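Local coordinates for elicitor protein Hrip2 (Magnaporthe oryzae, PDB 5FID) that probably acts as a secreted fungal elicitor that triggers defence responses in plants, and belongs to the Blastomyces yeast-phase-specific protein family, at residues Y75-E83 and V93-F104. The protein carries 1 engineered substitution. Sequence-based numbering, arbitrary orientation.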
loop_
_atom_site.group_PDB
_atom_site.type_symbol
_atom_site.label_atom_id
_atom_site.label_comp_id
_atom_site.label_asym_id
_atom_site.label_seq_id
_atom_site.Cartn_x
_atom_site.Cartn_y
_atom_site.Cartn_z
ATOM N N TYR A 75 -0.134 5.525 -8.834
ATOM C CA TYR A 75 -0.027 5.572 -7.377
ATOM C C TYR A 75 1.416 5.776 -6.936
ATOM O O TYR A 75 2.358 5.336 -7.613
ATOM C CB TYR A 75 -0.479 4.255 -6.747
ATOM C CG TYR A 75 -1.950 3.919 -6.850
ATOM C CD1 TYR A 75 -2.901 4.883 -7.187
ATOM C CD2 TYR A 75 -2.391 2.633 -6.571
ATOM C CE1 TYR A 75 -4.256 4.551 -7.255
ATOM C CE2 TYR A 75 -3.747 2.293 -6.640
ATOM C CZ TYR A 75 -4.667 3.261 -6.979
ATOM O OH TYR A 75 -6.004 2.918 -7.052
ATOM N N GLY A 76 1.578 6.417 -5.784
ATOM C CA GLY A 76 2.864 6.487 -5.116
ATOM C C GLY A 76 2.772 5.578 -3.906
ATOM O O GLY A 76 1.714 5.502 -3.287
ATOM N N TYR A 77 3.860 4.886 -3.575
ATOM C CA TYR A 77 3.853 3.936 -2.474
ATOM C C TYR A 77 4.873 4.375 -1.430
ATOM O O TYR A 77 5.913 4.921 -1.776
ATOM C CB TYR A 77 4.171 2.534 -3.001
ATOM C CG TYR A 77 3.222 2.067 -4.098
ATOM C CD1 TYR A 77 1.944 1.608 -3.796
ATOM C CD2 TYR A 77 3.600 2.092 -5.431
ATOM C CE1 TYR A 77 1.075 1.176 -4.801
ATOM C CE2 TYR A 77 2.736 1.672 -6.432
ATOM C CZ TYR A 77 1.483 1.213 -6.112
ATOM O OH TYR A 77 0.633 0.792 -7.115
ATOM N N TYR A 78 4.567 4.155 -0.155
ATOM C CA TYR A 78 5.423 4.632 0.927
ATOM C C TYR A 78 5.354 3.667 2.102
ATOM O O TYR A 78 4.291 3.128 2.419
ATOM C CB TYR A 78 5.014 6.047 1.377
ATOM C CG TYR A 78 3.519 6.192 1.505
ATOM C CD1 TYR A 78 2.735 6.436 0.387
ATOM C CD2 TYR A 78 2.888 6.059 2.731
ATOM C CE1 TYR A 78 1.361 6.539 0.482
ATOM C CE2 TYR A 78 1.516 6.169 2.834
ATOM C CZ TYR A 78 0.760 6.406 1.707
ATOM O OH TYR A 78 -0.619 6.502 1.803
ATOM N N GLU A 79 6.496 3.460 2.750
ATOM C CA GLU A 79 6.613 2.503 3.837
ATOM C C GLU A 79 7.447 3.126 4.943
ATOM O O GLU A 79 8.530 3.654 4.686
ATOM C CB GLU A 79 7.305 1.234 3.336
ATOM C CG GLU A 79 7.627 0.190 4.414
ATOM C CD GLU A 79 8.310 -1.049 3.850
ATOM O OE1 GLU A 79 8.796 -1.003 2.693
ATOM O OE2 GLU A 79 8.365 -2.086 4.564
ATOM N N LEU A 80 6.934 3.076 6.165
ATOM C CA LEU A 80 7.687 3.515 7.337
ATOM C C LEU A 80 8.143 2.262 8.071
ATOM O O LEU A 80 7.338 1.595 8.712
ATOM C CB LEU A 80 6.806 4.375 8.247
ATOM C CG LEU A 80 7.483 4.924 9.510
ATOM C CD1 LEU A 80 8.615 5.867 9.136
ATOM C CD2 LEU A 80 6.464 5.647 10.390
ATOM N N SER A 81 9.435 1.939 7.979
ATOM C CA SER A 81 9.907 0.621 8.413
ATOM C C SER A 81 10.893 0.652 9.566
ATOM O O SER A 81 11.834 1.445 9.568
ATOM C CB SER A 81 10.544 -0.115 7.238
ATOM O OG SER A 81 11.053 -1.378 7.638
ATOM N N SER A 82 10.676 -0.224 10.547
ATOM C CA SER A 82 11.662 -0.436 11.608
ATOM C C SER A 82 12.375 -1.780 11.446
ATOM O O SER A 82 12.928 -2.309 12.416
ATOM C CB SER A 82 11.006 -0.369 12.989
ATOM O OG SER A 82 10.045 -1.405 13.156
ATOM N N GLU A 83 12.382 -2.321 10.225
ATOM C CA GLU A 83 12.977 -3.636 9.955
ATOM C C GLU A 83 14.477 -3.699 10.188
ATOM O O GLU A 83 15.025 -4.778 10.415
ATOM C CB GLU A 83 12.702 -4.074 8.512
ATOM C CG GLU A 83 11.279 -4.477 8.215
ATOM C CD GLU A 83 11.036 -4.573 6.728
ATOM O OE1 GLU A 83 11.142 -3.526 6.036
ATOM O OE2 GLU A 83 10.753 -5.691 6.244
ATOM N N VAL A 93 6.417 9.056 15.591
ATOM C CA VAL A 93 6.866 9.225 14.210
ATOM C C VAL A 93 5.666 9.136 13.278
ATOM O O VAL A 93 4.853 8.210 13.372
ATOM C CB VAL A 93 7.917 8.166 13.802
ATOM C CG1 VAL A 93 8.277 8.307 12.333
ATOM C CG2 VAL A 93 9.178 8.302 14.658
ATOM N N THR A 94 5.550 10.115 12.382
ATOM C CA THR A 94 4.467 10.129 11.403
ATOM C C THR A 94 5.055 10.025 10.009
ATOM O O THR A 94 6.173 10.466 9.774
ATOM C CB THR A 94 3.630 11.421 11.511
ATOM O OG1 THR A 94 4.468 12.553 11.247
ATOM C CG2 THR A 94 3.042 11.560 12.904
ATOM N N LEU A 95 4.309 9.432 9.087
ATOM C CA LEU A 95 4.685 9.465 7.679
ATOM C C LEU A 95 3.394 9.619 6.906
ATOM O O LEU A 95 2.500 8.776 7.005
ATOM C CB LEU A 95 5.404 8.178 7.262
ATOM C CG LEU A 95 5.797 8.101 5.776
ATOM C CD1 LEU A 95 6.943 9.052 5.476
ATOM C CD2 LEU A 95 6.172 6.673 5.371
ATOM N N SER A 96 3.277 10.700 6.147
ATOM C CA SER A 96 2.023 10.992 5.458
ATOM C C SER A 96 2.264 11.376 4.001
ATOM O O SER A 96 3.229 12.071 3.696
ATOM C CB SER A 96 1.323 12.141 6.179
ATOM O OG SER A 96 0.223 12.617 5.427
ATOM N N PRO A 97 1.377 10.940 3.093
ATOM C CA PRO A 97 1.491 11.350 1.694
ATOM C C PRO A 97 0.629 12.570 1.415
ATOM O O PRO A 97 0.428 12.912 0.248
ATOM C CB PRO A 97 0.897 10.156 0.948
ATOM C CG PRO A 97 -0.224 9.725 1.867
ATOM C CD PRO A 97 0.330 9.917 3.275
ATOM N N GLY A 98 0.126 13.215 2.462
ATOM C CA GLY A 98 -0.841 14.282 2.284
ATOM C C GLY A 98 -2.244 13.738 2.511
ATOM O O GLY A 98 -2.416 12.599 2.961
ATOM N N ALA A 99 -3.253 14.535 2.181
ATOM C CA ALA A 99 -4.636 14.152 2.467
ATOM C C ALA A 99 -5.163 13.012 1.587
ATOM O O ALA A 99 -4.687 12.790 0.457
ATOM C CB ALA A 99 -5.541 15.360 2.348
ATOM N N GLY A 100 -6.149 12.286 2.110
ATOM C CA GLY A 100 -6.923 11.362 1.296
ATOM C C GLY A 100 -6.413 9.929 1.203
ATOM O O GLY A 100 -6.942 9.142 0.411
ATOM N N CYS A 101 -5.398 9.584 1.990
ATOM C CA CYS A 101 -4.805 8.245 1.930
ATOM C C CYS A 101 -4.357 7.781 3.309
ATOM O O CYS A 101 -4.111 8.607 4.186
ATOM C CB CYS A 101 -3.609 8.233 0.974
ATOM S SG CYS A 101 -4.000 8.706 -0.727
ATOM N N GLN A 102 -4.233 6.470 3.495
ATOM C CA GLN A 102 -3.791 5.923 4.778
ATOM C C GLN A 102 -2.371 6.394 5.126
ATOM O O GLN A 102 -1.480 6.398 4.268
ATOM C CB GLN A 102 -3.879 4.386 4.783
ATOM C CG GLN A 102 -3.824 3.768 6.185
ATOM C CD GLN A 102 -4.603 2.461 6.307
ATOM O OE1 GLN A 102 -5.400 2.107 5.434
ATOM N NE2 GLN A 102 -4.377 1.737 7.402
ATOM N N ASP A 103 -2.187 6.814 6.378
ATOM C CA ASP A 103 -0.919 7.358 6.866
ATOM C C ASP A 103 -0.313 6.422 7.902
ATOM O O ASP A 103 -0.929 5.436 8.312
ATOM C CB ASP A 103 -1.138 8.715 7.566
ATOM C CG ASP A 103 -1.488 9.840 6.603
ATOM O OD1 ASP A 103 -1.728 9.563 5.414
ATOM O OD2 ASP A 103 -1.551 11.012 7.045
ATOM N N PHE A 104 0.893 6.762 8.339
ATOM C CA PHE A 104 1.458 6.196 9.554
ATOM C C PHE A 104 1.406 7.282 10.615
ATOM O O PHE A 104 1.885 8.404 10.394
ATOM C CB PHE A 104 2.925 5.820 9.350
ATOM C CG PHE A 104 3.146 4.606 8.491
ATOM C CD1 PHE A 104 3.327 3.354 9.071
ATOM C CD2 PHE A 104 3.226 4.716 7.113
ATOM C CE1 PHE A 104 3.562 2.232 8.291
ATOM C CE2 PHE A 104 3.461 3.591 6.328
ATOM C CZ PHE A 104 3.628 2.350 6.920
#
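Tyr78 and Leu80 of strand 75-81 face strand 93-96 across two packed sheets; the strand axes run nearly antiparallel (172°) and come within 8.1 Å. No backbone hydrogen bonds join the two strands, so side chains carry the contact. With chi1 at 44° the Tyr78 ring stands over its own backbone and reaches the 97-103 loop. There Tyr78 OH donates to Gln102 O at 2.6 Å, in the carbonyl plane. This bond satisfies a buried hydroxyl and ties the loop to strand 75-81. Pro97 CB lies over one face of the ring, 4.1 Å from the Tyr78 ring centroid, as a CH-pi contact. Leu80 CB sits almost squarely over the Phe104 ring, 3.6 Å from its centroid. Leu80 CD2 reaches on to Val93 CG1 at 3.8 Å. Leu95 CD2 packs against Leu80 CB at 3.7 Å and touches Tyr78 CB. Phe104 also meets Tyr123, and Cys101 is linked by a disulfide to Cys125 of strand 123-126. The contact is part of the buried core of a beta-sandwich: strand 75-81 lies between 63-69 and 123-126 in one sheet, and strand 93-96 between 131-135 and 104-106 in the other.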